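Local coordinates for protein pectinesterase (Aspergillus niger, PDB 5C1E) that hydrolyses the methyl esters of pectin, releasing methanol and leaving free galacturonate units, and is probably involved in the maceration and soft-rotting of plant tissue, at residues Ser136-Thr141 / Gly158-Ile163; Lys90-Asn95 / Gln117-Val122; Glu216-Arg221 / Gly244-Ala249. All coordinates share one frame; numbering follows the deposited sequence.

Contact 1: residues Ser136-Thr141 / Gly158-Ile163; sequences SGYQDT and GAVDYI. With GOL (glycerol), chain I.
Tyr138 lays its ring over the methyl group of Ala159 where two successive coils of the parallel beta-helix turn a corner, just past strands 134-136 and 155-158. Ala159 CB lies over one face, displaced toward the hydroxyl end and 3.3 Å from Tyr138 CZ, a CH-pi contact so close that a plain methyl suits it. The CB of Tyr138 points away from Ala159, but CG stands anti to the backbone N (chi1 -168°) and brings the ring back.

Next to this stack the backbones join. Tyr138 O is gripped twice: Ala159 N approaches on a lone pair at 2.7 Å, and Val160 N, at 3.1 Å, comes from 32° out of the carbonyl plane. Asp140 N then bonds to Val160 O at 2.9 Å. Gly158 suits its place because a side chain there would run into Thr141 OG1 and crowd Tyr138 O.

Gln139 can be followed outward. Its CB passes the carbonyl of Val160; CG lies 3.9 Å from Val160 CG1, CD keeps beside the same methyl, and NE2 ends 3.8 Å from it. The extended side chain thus runs alongside the valine and delivers an N-H to a water. That water spends both its hydrogens on carboxylates, Asp140 OD1 and Asp161 OD2, which stand 4.3 Å apart.

Asp161 is the predicted active-site residue, and Arg221 holds its OD1 in a salt bridge. A glycerol sits against both acids, so two carboxylates, an amide N-H and a water converge on a pocket consistent with ester hydrolysis.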
ATOM      1  N   SER A 136       4.960   1.375  -6.644  0.50 14.82           N
ATOM      2  CA  SER A 136       4.902   0.983  -8.049  0.50 14.65           C
ATOM      3  C   SER A 136       5.573  -0.357  -8.336  0.50 14.94           C
ATOM      4  O   SER A 136       6.684  -0.632  -7.866  0.50 14.78           O
ATOM      5  CB  SER A 136       5.538   2.072  -8.912  0.50 14.57           C
ATOM      6  OG  SER A 136       4.795   3.274  -8.825  0.50 13.76           O
ATOM      7  N   GLY A 137       4.862  -1.187  -9.095  1.00 14.99           N
ATOM      8  CA  GLY A 137       5.377  -2.470  -9.582  1.00 14.59           C
ATOM      9  C   GLY A 137       4.433  -3.016 -10.626  1.00 14.41           C
ATOM     10  O   GLY A 137       3.737  -2.240 -11.285  1.00 14.19           O
ATOM     11  N   TYR A 138       4.432  -4.342 -10.812  1.00 14.49           N
ATOM     12  CA  TYR A 138       3.516  -4.990 -11.744  1.00 14.84           C
ATOM     13  C   TYR A 138       2.800  -6.122 -11.003  1.00 14.78           C
ATOM     14  O   TYR A 138       1.590  -6.028 -10.717  1.00 14.35           O
ATOM     15  CB  TYR A 138       4.253  -5.498 -12.995  1.00 15.47           C
ATOM     16  CG  TYR A 138       3.288  -5.902 -14.065  1.00 15.55           C
ATOM     17  CD1 TYR A 138       2.790  -4.960 -14.974  1.00 15.19           C
ATOM     18  CD2 TYR A 138       2.822  -7.212 -14.147  1.00 15.40           C
ATOM     19  CE1 TYR A 138       1.875  -5.327 -15.939  1.00 14.90           C
ATOM     20  CE2 TYR A 138       1.907  -7.589 -15.117  1.00 15.32           C
ATOM     21  CZ  TYR A 138       1.433  -6.625 -16.010  1.00 15.47           C
ATOM     22  OH  TYR A 138       0.507  -6.973 -16.974  1.00 15.45           O
ATOM     23  N   GLN A 139       3.544  -7.183 -10.696  1.00 14.33           N
ATOM     24  CA  GLN A 139       3.025  -8.285  -9.921  1.00 15.01           C
ATOM     25  C   GLN A 139       3.469  -8.189  -8.459  1.00 15.25           C
ATOM     26  O   GLN A 139       4.673  -8.117  -8.177  1.00 14.25           O
ATOM     27  CB  GLN A 139       3.483  -9.626 -10.517  1.00 15.83           C
ATOM     28  CG  GLN A 139       2.860 -10.823  -9.835  1.00 16.66           C
ATOM     29  CD  GLN A 139       3.081 -12.111 -10.612  1.00 17.67           C
ATOM     30  OE1 GLN A 139       3.872 -12.165 -11.557  1.00 18.08           O
ATOM     31  NE2 GLN A 139       2.360 -13.147 -10.232  1.00 18.26           N
ATOM     32  N   ASP A 140       2.484  -8.178  -7.550  1.00 15.24           N
ATOM     33  CA  ASP A 140       2.720  -8.140  -6.098  1.00 15.60           C
ATOM     34  C   ASP A 140       3.372  -6.823  -5.583  1.00 14.89           C
ATOM     35  O   ASP A 140       4.253  -6.842  -4.732  1.00 13.46           O
ATOM     36  CB  ASP A 140       3.589  -9.322  -5.676  1.00 17.31           C
ATOM     37  CG  ASP A 140       2.859 -10.642  -5.687  1.00 19.44           C
ATOM     38  OD1 ASP A 140       1.802 -10.758  -6.299  1.00 21.74           O
ATOM     39  OD2 ASP A 140       3.390 -11.599  -5.072  1.00 22.71           O
ATOM     40  N   THR A 141       2.944  -5.682  -6.112  1.00 14.46           N
ATOM     41  CA  THR A 141       3.533  -4.390  -5.722  1.00 13.54           C
ATOM     42  C   THR A 141       3.569  -4.141  -4.221  1.00 13.50           C
ATOM     43  O   THR A 141       4.622  -3.841  -3.679  1.00 13.48           O
ATOM     44  CB  THR A 141       2.800  -3.209  -6.380  1.00 13.46           C
ATOM     45  OG1 THR A 141       2.759  -3.394  -7.812  1.00 13.52           O
ATOM     46  CG2 THR A 141       3.492  -1.898  -6.023  1.00 13.12           C
ATOM     47  N   GLY A 158      -0.020  -1.331 -10.106  1.00 15.18           N
ATOM     48  CA  GLY A 158       0.361  -2.661 -10.520  1.00 14.99           C
ATOM     49  C   GLY A 158      -0.720  -3.297 -11.365  1.00 15.19           C
ATOM     50  O   GLY A 158      -1.654  -2.627 -11.832  1.00 15.37           O
ATOM     51  N   ALA A 159      -0.595  -4.600 -11.569  1.00 15.02           N
ATOM     52  CA  ALA A 159      -1.503  -5.343 -12.414  1.00 14.79           C
ATOM     53  C   ALA A 159      -2.035  -6.616 -11.769  1.00 15.16           C
ATOM     54  O   ALA A 159      -3.224  -6.907 -11.868  1.00 14.72           O
ATOM     55  CB  ALA A 159      -0.804  -5.698 -13.712  1.00 14.83           C
ATOM     56  N   VAL A 160      -1.135  -7.386 -11.157  1.00 15.25           N
ATOM     57  CA  VAL A 160      -1.432  -8.708 -10.675  1.00 15.23           C
ATOM     58  C   VAL A 160      -1.210  -8.828  -9.172  1.00 14.84           C
ATOM     59  O   VAL A 160      -0.073  -8.741  -8.688  1.00 15.22           O
ATOM     60  CB  VAL A 160      -0.571  -9.741 -11.424  1.00 15.40           C
ATOM     61  CG1 VAL A 160      -0.830 -11.147 -10.886  1.00 15.91           C
ATOM     62  CG2 VAL A 160      -0.884  -9.661 -12.904  1.00 16.16           C
ATOM     63  N   ASP A 161      -2.310  -9.029  -8.444  1.00 14.81           N
ATOM     64  CA  ASP A 161      -2.295  -9.235  -6.993  1.00 14.87           C
ATOM     65  C   ASP A 161      -1.480  -8.149  -6.339  1.00 14.45           C
ATOM     66  O   ASP A 161      -0.635  -8.428  -5.505  1.00 15.52           O
ATOM     67  CB  ASP A 161      -1.705 -10.604  -6.624  1.00 15.61           C
ATOM     68  CG  ASP A 161      -2.458 -11.770  -7.227  1.00 16.52           C
ATOM     69  OD1 ASP A 161      -3.636 -11.621  -7.653  1.00 15.73           O
ATOM     70  OD2 ASP A 161      -1.866 -12.880  -7.240  1.00 18.05           O
ATOM     71  N   TYR A 162      -1.692  -6.906  -6.755  1.00 14.39           N
ATOM     72  CA  TYR A 162      -0.774  -5.844  -6.353  1.00 14.00           C
ATOM     73  C   TYR A 162      -1.022  -5.203  -4.984  1.00 13.99           C
ATOM     74  O   TYR A 162      -0.193  -4.429  -4.527  1.00 14.44           O
ATOM     75  CB  TYR A 162      -0.561  -4.822  -7.471  1.00 14.19           C
ATOM     76  CG  TYR A 162      -1.720  -3.981  -7.971  1.00 14.27           C
ATOM     77  CD1 TYR A 162      -2.569  -4.444  -8.969  1.00 14.19           C
ATOM     78  CD2 TYR A 162      -1.895  -2.688  -7.517  1.00 14.33           C
ATOM     79  CE1 TYR A 162      -3.579  -3.664  -9.472  1.00 14.56           C
ATOM     80  CE2 TYR A 162      -2.905  -1.886  -8.017  1.00 14.54           C
ATOM     81  CZ  TYR A 162      -3.734  -2.362  -8.995  1.00 14.63           C
ATOM     82  OH  TYR A 162      -4.723  -1.552  -9.494  1.00 14.78           O
ATOM     83  N   ILE A 163      -2.127  -5.574  -4.329  1.00 13.43           N
ATOM     84  CA  ILE A 163      -2.338  -5.321  -2.892  1.00 13.54           C
ATOM     85  C   ILE A 163      -2.689  -6.685  -2.323  1.00 13.01           C
ATOM     86  O   ILE A 163      -3.720  -7.243  -2.668  1.00 13.12           O
ATOM     87  CB  ILE A 163      -3.469  -4.315  -2.634  1.00 13.26           C
ATOM     88  CG1 ILE A 163      -3.152  -2.984  -3.317  1.00 13.40           C
ATOM     89  CG2 ILE A 163      -3.687  -4.120  -1.131  1.00 13.93           C
ATOM     90  CD1 ILE A 163      -4.317  -2.005  -3.351  1.00 13.39           C
TER
HETATM   91  C1  GOL I 408      -0.057 -13.767  -4.108  1.00 37.34           C
HETATM   92  O1  GOL I 408      -0.135 -12.772  -5.137  1.00 38.45           O
HETATM   93  C2  GOL I 408       0.965 -14.828  -4.489  1.00 39.28           C
HETATM   94  O2  GOL I 408       0.635 -15.399  -5.755  1.00 40.57           O
HETATM   95  C3  GOL I 408       2.339 -14.200  -4.604  1.00 39.69           C
HETATM   96  O3  GOL I 408       3.335 -15.187  -4.921  1.00 44.16           O
HETATM   97  O   HOH W   1       0.747 -12.976  -7.569  1.00 21.83           O

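Contact 2: residues Lys90-Asn95 / Gln117-Val122; sequences KSATVN and QAVALV
Val122 and Ala92 make the dense part of this contact, where neighbouring coils of the beta-helix run into parallel strands 94-96 and 121-124. Val122 CG1 stands between its own backbone N and carbonyl carbon (chi1 47°), a crowded position that turns this methyl toward the other segment. There it lies 3.6 Å from Ala92 CB and 3.2 Å from Asn95 OD1, the amide and the valine running side by side. Ala92 CB also meets Val119 CG1 at 3.7 Å; a small residue suits the place, since two valines close on it at once.

On the other face of the sheet Val94 and Leu121 cross obliquely, Val94 CG1 touching Leu121 CD1 at 3.9 Å. Val108 and Leu142 pack against them, so branched aliphatic chains fill the inside of the coil. Within the sheet the parallel strands are joined by Val94 N to Ala120 O and Val122 N to Val94 O.

Before the strands begin, the backbone pairing becomes less regular. Thr93 N reaches Val119 O at 3.3 Å in a bent bond (143°), its nitrogen well out of the carbonyl plane. Beyond it Ser91 supplies the link: its OG accepts Val119 N at 3.1 Å and donates its own hydrogen bond to Leu88 O. A small hydroxyl suits this position because it can take one N-H and satisfy one carbonyl together. The loose side lies farther out, where Lys90 is exposed to solvent and Gln117 turns its amide to the bound glycerol.

The chemistry thus grades from apolar packing with regular strand pairing to a serine hydroxyl that bridges Val119 N and Leu88 O. This bridge holds the backbone at Val119, whose side chain is about 9 Å from that of the predicted active-site Asp161.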
ATOM      1  N   LYS A  90      12.190 -10.849   0.645  1.00 19.81           N
ATOM      2  CA  LYS A  90      13.552 -10.544   0.185  1.00 20.32           C
ATOM      3  C   LYS A  90      13.587  -9.803  -1.138  1.00 18.86           C
ATOM      4  O   LYS A  90      14.617  -9.226  -1.461  1.00 19.15           O
ATOM      5  CB  LYS A  90      14.415 -11.811   0.080  1.00 22.07           C
ATOM      6  CG  LYS A  90      14.805 -12.389   1.423  1.00 24.75           C
ATOM      7  CD  LYS A  90      15.605 -13.677   1.295  1.00 27.06           C
ATOM      8  CE  LYS A  90      15.898 -14.228   2.679  1.00 29.95           C
ATOM      9  NZ  LYS A  90      16.642 -15.522   2.638  1.00 33.27           N
ATOM     10  N   SER A  91      12.486  -9.833  -1.899  1.00 17.13           N
ATOM     11  CA  SER A  91      12.381  -9.090  -3.151  1.00 16.41           C
ATOM     12  C   SER A  91      12.000  -7.623  -2.937  1.00 16.03           C
ATOM     13  O   SER A  91      12.053  -6.834  -3.876  1.00 16.01           O
ATOM     14  CB  SER A  91      11.351  -9.738  -4.084  1.00 16.17           C
ATOM     15  OG  SER A  91      10.013  -9.405  -3.732  1.00 15.20           O
ATOM     16  N   ALA A  92      11.602  -7.271  -1.718  1.00 16.48           N
ATOM     17  CA  ALA A  92      11.019  -5.956  -1.457  1.00 16.49           C
ATOM     18  C   ALA A  92      12.070  -4.875  -1.486  1.00 16.14           C
ATOM     19  O   ALA A  92      13.147  -5.044  -0.933  1.00 16.73           O
ATOM     20  CB  ALA A  92      10.302  -5.940  -0.118  1.00 17.01           C
ATOM     21  N   THR A  93      11.761  -3.759  -2.140  1.00 15.86           N
ATOM     22  CA  THR A  93      12.645  -2.598  -2.108  1.00 15.51           C
ATOM     23  C   THR A  93      12.714  -2.038  -0.692  1.00 15.14           C
ATOM     24  O   THR A  93      13.796  -1.654  -0.214  1.00 14.27           O
ATOM     25  CB  THR A  93      12.192  -1.542  -3.108  1.00 15.47           C
ATOM     26  OG1 THR A  93      12.252  -2.117  -4.414  1.00 15.16           O
ATOM     27  CG2 THR A  93      13.085  -0.333  -3.046  1.00 16.12           C
ATOM     28  N   VAL A  94      11.569  -2.026  -0.021  1.00 14.56           N
ATOM     29  CA  VAL A  94      11.489  -1.614   1.396  1.00 14.70           C
ATOM     30  C   VAL A  94      10.686  -2.642   2.202  1.00 15.21           C
ATOM     31  O   VAL A  94       9.562  -3.013   1.822  1.00 14.78           O
ATOM     32  CB  VAL A  94      10.828  -0.237   1.581  1.00 14.66           C
ATOM     33  CG1 VAL A  94      10.711   0.090   3.061  1.00 14.87           C
ATOM     34  CG2 VAL A  94      11.617   0.858   0.889  1.00 14.52           C
ATOM     35  N   ASN A  95      11.275  -3.094   3.311  1.00 15.30           N
ATOM     36  CA  ASN A  95      10.682  -4.106   4.167  1.00 16.15           C
ATOM     37  C   ASN A  95      10.446  -3.490   5.533  1.00 16.08           C
ATOM     38  O   ASN A  95      11.393  -3.242   6.261  1.00 16.17           O
ATOM     39  CB  ASN A  95      11.619  -5.330   4.262  1.00 17.38           C
ATOM     40  CG  ASN A  95      11.075  -6.445   5.138  1.00 18.75           C
ATOM     41  OD1 ASN A  95       9.937  -6.401   5.612  1.00 20.28           O
ATOM     42  ND2 ASN A  95      11.893  -7.481   5.339  1.00 20.44           N
ATOM     43  N   GLN A 117       6.815 -12.198  -9.504  1.00 17.42           N
ATOM     44  CA  GLN A 117       6.489 -11.414  -8.337  1.00 18.35           C
ATOM     45  C   GLN A 117       7.687 -10.550  -7.981  1.00 17.30           C
ATOM     46  O   GLN A 117       8.800 -11.031  -7.994  1.00 16.40           O
ATOM     47  CB  GLN A 117       6.154 -12.316  -7.150  1.00 19.88           C
ATOM     48  CG  GLN A 117       5.018 -13.282  -7.430  1.00 21.18           C
ATOM     49  CD  GLN A 117       5.516 -14.640  -7.881  1.00 23.77           C
ATOM     50  OE1 GLN A 117       6.445 -14.755  -8.702  1.00 25.54           O
ATOM     51  NE2 GLN A 117       4.886 -15.682  -7.368  1.00 26.04           N
ATOM     52  N   ALA A 118       7.445  -9.279  -7.684  1.00 16.49           N
ATOM     53  CA  ALA A 118       8.514  -8.361  -7.332  1.00 16.28           C
ATOM     54  C   ALA A 118       7.950  -7.251  -6.461  1.00 16.48           C
ATOM     55  O   ALA A 118       7.295  -6.338  -6.946  1.00 16.36           O
ATOM     56  CB  ALA A 118       9.174  -7.795  -8.579  1.00 16.45           C
ATOM     57  N   VAL A 119       8.195  -7.357  -5.166  1.00 15.95           N
ATOM     58  CA  VAL A 119       7.557  -6.479  -4.197  1.00 15.34           C
ATOM     59  C   VAL A 119       8.223  -5.106  -4.135  1.00 15.52           C
ATOM     60  O   VAL A 119       9.441  -4.999  -4.111  1.00 14.64           O
ATOM     61  CB  VAL A 119       7.542  -7.140  -2.811  1.00 15.63           C
ATOM     62  CG1 VAL A 119       6.968  -6.232  -1.734  1.00 15.33           C
ATOM     63  CG2 VAL A 119       6.723  -8.422  -2.881  1.00 15.48           C
ATOM     64  N   ALA A 120       7.395  -4.060  -4.122  1.00 14.45           N
ATOM     65  CA  ALA A 120       7.891  -2.699  -3.899  1.00 14.56           C
ATOM     66  C   ALA A 120       8.051  -2.450  -2.406  1.00 14.13           C
ATOM     67  O   ALA A 120       9.147  -2.174  -1.949  1.00 14.19           O
ATOM     68  CB  ALA A 120       6.975  -1.673  -4.525  1.00 14.26           C
ATOM     69  N   LEU A 121       6.974  -2.583  -1.642  1.00 13.86           N
ATOM     70  CA  LEU A 121       7.048  -2.431  -0.193  1.00 14.20           C
ATOM     71  C   LEU A 121       6.272  -3.527   0.511  1.00 14.97           C
ATOM     72  O   LEU A 121       5.178  -3.909   0.070  1.00 14.58           O
ATOM     73  CB  LEU A 121       6.558  -1.048   0.270  1.00 14.23           C
ATOM     74  CG  LEU A 121       6.641  -0.794   1.785  1.00 13.93           C
ATOM     75  CD1 LEU A 121       7.016   0.640   2.095  1.00 14.29           C
ATOM     76  CD2 LEU A 121       5.347  -1.162   2.493  1.00 13.67           C
ATOM     77  N   VAL A 122       6.872  -4.080   1.569  1.00 15.37           N
ATOM     78  CA  VAL A 122       6.140  -4.989   2.433  1.00 16.26           C
ATOM     79  C   VAL A 122       5.919  -4.298   3.773  1.00 15.70           C
ATOM     80  O   VAL A 122       6.853  -3.740   4.383  1.00 15.79           O
ATOM     81  CB  VAL A 122       6.782  -6.400   2.582  1.00 17.56           C
ATOM     82  CG1 VAL A 122       8.258  -6.335   2.865  1.00 17.97           C
ATOM     83  CG2 VAL A 122       6.077  -7.212   3.668  1.00 17.68           C
TER

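Contact 3: residues Glu216-Arg221 / Gly244-Ala249; sequences EVYLGR and GWTTMA. With ACT (acetate ion), chain M.
Tyr218 and Thr246 make one of two CH-pi contacts: Thr246 CB stands over the centre of the phenol ring, 3.7 Å from its centroid, the side chains crossing at about a right angle. In the other, Leu219 CB lies 3.6 Å from the centroid of the six-membered ring of Trp245. Tyr256 stacks on this indole, and its NE1 donates a hydrogen bond to Glu274.

Backbone bonds are two, Leu219 N to Gly244 O at 2.7 Å and Thr246 N to Gly220 O at 3.0 Å. They tie the last strand of one beta-helix sheet, where the chain corners at Leu219, to a loop running on from strand 235-236. Gly220 fits because a side chain would strike Trp245 CZ3; its N comes within 3.3 Å of Trp245 CE3.

The charged contacts belong to Arg221. Met248 lays SD and CE over one guanidinium face, CE 3.4 Å from Arg221 NH2, a soft, polarisable cover for a cation. At the edge, Arg221 NH1 donates to an acetate oxygen at 3.0 Å and to a water that in turn bonds to Thr247 O, while NE faces the predicted active-site Asp161.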
ATOM      1  N   GLU A 216     -10.951  -5.627 -17.981  1.00 20.45           N
ATOM      2  CA  GLU A 216      -9.891  -6.622 -17.795  1.00 20.83           C
ATOM      3  C   GLU A 216      -9.335  -6.675 -16.375  1.00 18.80           C
ATOM      4  O   GLU A 216      -8.360  -7.390 -16.114  1.00 18.08           O
ATOM      5  CB  GLU A 216      -8.743  -6.354 -18.764  1.00 22.42           C
ATOM      6  CG  GLU A 216      -9.174  -6.377 -20.214  1.00 24.80           C
ATOM      7  CD  GLU A 216      -8.016  -6.344 -21.190  1.00 26.87           C
ATOM      8  OE1 GLU A 216      -6.870  -6.072 -20.791  1.00 27.94           O
ATOM      9  OE2 GLU A 216      -8.284  -6.606 -22.376  1.00 32.03           O
ATOM     10  N   VAL A 217      -9.914  -5.901 -15.465  1.00 17.30           N
ATOM     11  CA  VAL A 217      -9.386  -5.815 -14.104  1.00 17.20           C
ATOM     12  C   VAL A 217     -10.452  -6.323 -13.138  1.00 16.51           C
ATOM     13  O   VAL A 217     -11.647  -6.046 -13.298  1.00 17.38           O
ATOM     14  CB  VAL A 217      -8.905  -4.379 -13.762  1.00 17.01           C
ATOM     15  CG1 VAL A 217      -8.434  -4.265 -12.322  1.00 17.05           C
ATOM     16  CG2 VAL A 217      -7.763  -3.970 -14.683  1.00 17.67           C
ATOM     17  N   TYR A 218     -10.012  -7.068 -12.137  1.00 16.28           N
ATOM     18  CA  TYR A 218     -10.896  -7.537 -11.080  1.00 16.42           C
ATOM     19  C   TYR A 218     -10.575  -6.852  -9.768  1.00 15.59           C
ATOM     20  O   TYR A 218      -9.431  -6.488  -9.493  1.00 14.93           O
ATOM     21  CB  TYR A 218     -10.763  -9.056 -10.921  1.00 16.60           C
ATOM     22  CG  TYR A 218     -11.225  -9.824 -12.148  1.00 17.77           C
ATOM     23  CD1 TYR A 218     -12.554 -10.174 -12.312  1.00 18.14           C
ATOM     24  CD2 TYR A 218     -10.322 -10.191 -13.132  1.00 18.56           C
ATOM     25  CE1 TYR A 218     -12.982 -10.879 -13.437  1.00 19.02           C
ATOM     26  CE2 TYR A 218     -10.730 -10.891 -14.258  1.00 19.99           C
ATOM     27  CZ  TYR A 218     -12.059 -11.236 -14.403  1.00 19.67           C
ATOM     28  OH  TYR A 218     -12.450 -11.930 -15.524  1.00 21.86           O
ATOM     29  N   LEU A 219     -11.605  -6.660  -8.964  1.00 15.49           N
ATOM     30  CA  LEU A 219     -11.467  -6.030  -7.670  1.00 15.39           C
ATOM     31  C   LEU A 219     -10.589  -6.899  -6.759  1.00 15.12           C
ATOM     32  O   LEU A 219      -9.854  -6.398  -5.891  1.00 13.75           O
ATOM     33  CB  LEU A 219     -12.853  -5.830  -7.058  1.00 16.07           C
ATOM     34  CG  LEU A 219     -13.786  -4.865  -7.799  1.00 16.70           C
ATOM     35  CD1 LEU A 219     -15.193  -4.995  -7.239  1.00 16.66           C
ATOM     36  CD2 LEU A 219     -13.288  -3.423  -7.716  1.00 17.24           C
ATOM     37  N   GLY A 220     -10.651  -8.204  -6.979  1.00 14.58           N
ATOM     38  CA  GLY A 220      -9.826  -9.104  -6.216  1.00 14.75           C
ATOM     39  C   GLY A 220     -10.025 -10.564  -6.547  1.00 14.81           C
ATOM     40  O   GLY A 220     -10.937 -10.945  -7.311  1.00 14.46           O
ATOM     41  N   ARG A 221      -9.131 -11.360  -5.977  1.00 14.35           N
ATOM     42  CA  ARG A 221      -9.284 -12.802  -5.939  1.00 14.29           C
ATOM     43  C   ARG A 221      -8.714 -13.320  -4.614  1.00 14.41           C
ATOM     44  O   ARG A 221      -7.890 -12.642  -3.983  1.00 14.23           O
ATOM     45  CB  ARG A 221      -8.638 -13.446  -7.161  1.00 14.62           C
ATOM     46  CG  ARG A 221      -7.138 -13.208  -7.268  1.00 15.28           C
ATOM     47  CD  ARG A 221      -6.595 -13.825  -8.543  1.00 15.53           C
ATOM     48  NE  ARG A 221      -5.140 -13.840  -8.540  1.00 16.02           N
ATOM     49  CZ  ARG A 221      -4.395 -14.733  -9.194  1.00 16.97           C
ATOM     50  NH1 ARG A 221      -4.972 -15.688  -9.903  1.00 17.95           N
ATOM     51  NH2 ARG A 221      -3.076 -14.679  -9.126  1.00 17.06           N
ATOM     52  N   GLY A 244     -16.691  -8.550 -11.389  1.00 17.07           N
ATOM     53  CA  GLY A 244     -16.116  -7.862 -10.239  1.00 15.91           C
ATOM     54  C   GLY A 244     -14.949  -8.603  -9.609  1.00 15.73           C
ATOM     55  O   GLY A 244     -13.865  -8.038  -9.421  1.00 15.61           O
ATOM     56  N   TRP A 245     -15.178  -9.856  -9.250  1.00 15.73           N
ATOM     57  CA  TRP A 245     -14.185 -10.655  -8.560  1.00 15.99           C
ATOM     58  C   TRP A 245     -13.885 -11.932  -9.341  1.00 16.77           C
ATOM     59  O   TRP A 245     -14.719 -12.394 -10.131  1.00 18.15           O
ATOM     60  CB  TRP A 245     -14.681 -10.992  -7.167  1.00 15.36           C
ATOM     61  CG  TRP A 245     -15.183  -9.807  -6.390  1.00 15.61           C
ATOM     62  CD1 TRP A 245     -16.440  -9.276  -6.426  1.00 15.47           C
ATOM     63  CD2 TRP A 245     -14.439  -9.003  -5.464  1.00 15.20           C
ATOM     64  NE1 TRP A 245     -16.522  -8.191  -5.580  1.00 15.81           N
ATOM     65  CE2 TRP A 245     -15.305  -7.997  -4.990  1.00 15.20           C
ATOM     66  CE3 TRP A 245     -13.129  -9.031  -4.998  1.00 14.70           C
ATOM     67  CZ2 TRP A 245     -14.912  -7.064  -4.041  1.00 15.64           C
ATOM     68  CZ3 TRP A 245     -12.728  -8.094  -4.083  1.00 14.54           C
ATOM     69  CH2 TRP A 245     -13.614  -7.127  -3.600  1.00 14.98           C
ATOM     70  N   THR A 246     -12.697 -12.499  -9.133  1.00 16.68           N
ATOM     71  CA  THR A 246     -12.333 -13.747  -9.804  1.00 17.28           C
ATOM     72  C   THR A 246     -11.768 -14.763  -8.792  1.00 18.02           C
ATOM     73  O   THR A 246     -11.737 -14.515  -7.577  1.00 17.55           O
ATOM     74  CB  THR A 246     -11.393 -13.496 -11.011  1.00 17.41           C
ATOM     75  OG1 THR A 246     -11.286 -14.678 -11.818  1.00 17.78           O
ATOM     76  CG2 THR A 246     -10.006 -13.046 -10.570  1.00 17.40           C
ATOM     77  N   THR A 247     -11.331 -15.906  -9.302  1.00 18.26           N
ATOM     78  CA  THR A 247     -10.970 -17.043  -8.456  1.00 18.74           C
ATOM     79  C   THR A 247      -9.465 -17.208  -8.291  1.00 18.46           C
ATOM     80  O   THR A 247      -8.661 -16.694  -9.102  1.00 18.63           O
ATOM     81  CB  THR A 247     -11.491 -18.321  -9.090  1.00 20.05           C
ATOM     82  OG1 THR A 247     -10.893 -18.429 -10.389  1.00 20.74           O
ATOM     83  CG2 THR A 247     -13.014 -18.278  -9.208  1.00 20.47           C
ATOM     84  N   MET A 248      -9.084 -17.913  -7.229  1.00 17.87           N
ATOM     85  CA  MET A 248      -7.690 -18.267  -6.985  1.00 18.42           C
ATOM     86  C   MET A 248      -7.640 -19.502  -6.070  1.00 17.84           C
ATOM     87  O   MET A 248      -7.524 -20.601  -6.578  1.00 17.51           O
ATOM     88  CB  MET A 248      -6.873 -17.094  -6.418  1.00 18.95           C
ATOM     89  CG  MET A 248      -5.369 -17.358  -6.394  1.00 20.15           C
ATOM     90  SD  MET A 248      -4.421 -15.940  -5.779  1.00 22.31           S
ATOM     91  CE  MET A 248      -2.752 -16.432  -6.184  1.00 22.57           C
ATOM     92  N   ALA A 249      -7.755 -19.352  -4.743  1.00 16.47           N
ATOM     93  CA  ALA A 249      -7.652 -20.521  -3.862  1.00 16.23           C
ATOM     94  C   ALA A 249      -8.830 -21.460  -4.084  1.00 16.45           C
ATOM     95  O   ALA A 249      -9.964 -21.014  -4.105  1.00 16.45           O
ATOM     96  CB  ALA A 249      -7.596 -20.097  -2.408  1.00 16.16           C
TER
HETATM   97  C   ACT M 412      -3.681 -19.128  -9.341  0.50 51.90           C
HETATM   98  O   ACT M 412      -3.533 -18.315 -10.286  0.50 50.38           O
HETATM   99  OXT ACT M 412      -4.734 -19.790  -9.177  0.50 50.41           O
HETATM  100  CH3 ACT M 412      -2.553 -19.313  -8.368  0.50 51.25           C
HETATM  101  O   HOH W   2      -7.458 -15.943 -11.412  1.00 22.04           O

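In the fold
Contacts 1 and 2 are buried and directly joined: the carbonyls of Gln139 and Thr141 probably accept bonds from Ala118 and Ala120. Contacts 2 and 3 reach the same parallel sheet. Contact 2 pairs two of its neighbouring strands, contact 1 joins the turns that lead into two more, and contact 3 starts from one of its outermost strands, 217-220. Chemistry follows place. Contact 2 is mostly aliphatic with regular strand bonds, whereas contact 1 adds carboxylates and an amide around water. Contact 3, farther from the chain centre and only partly buried, relies on aromatic rings and an arginine. Contacts 1 and 3 share the Asp161-Arg221 salt bridge; contacts 2 and 3 do not touch.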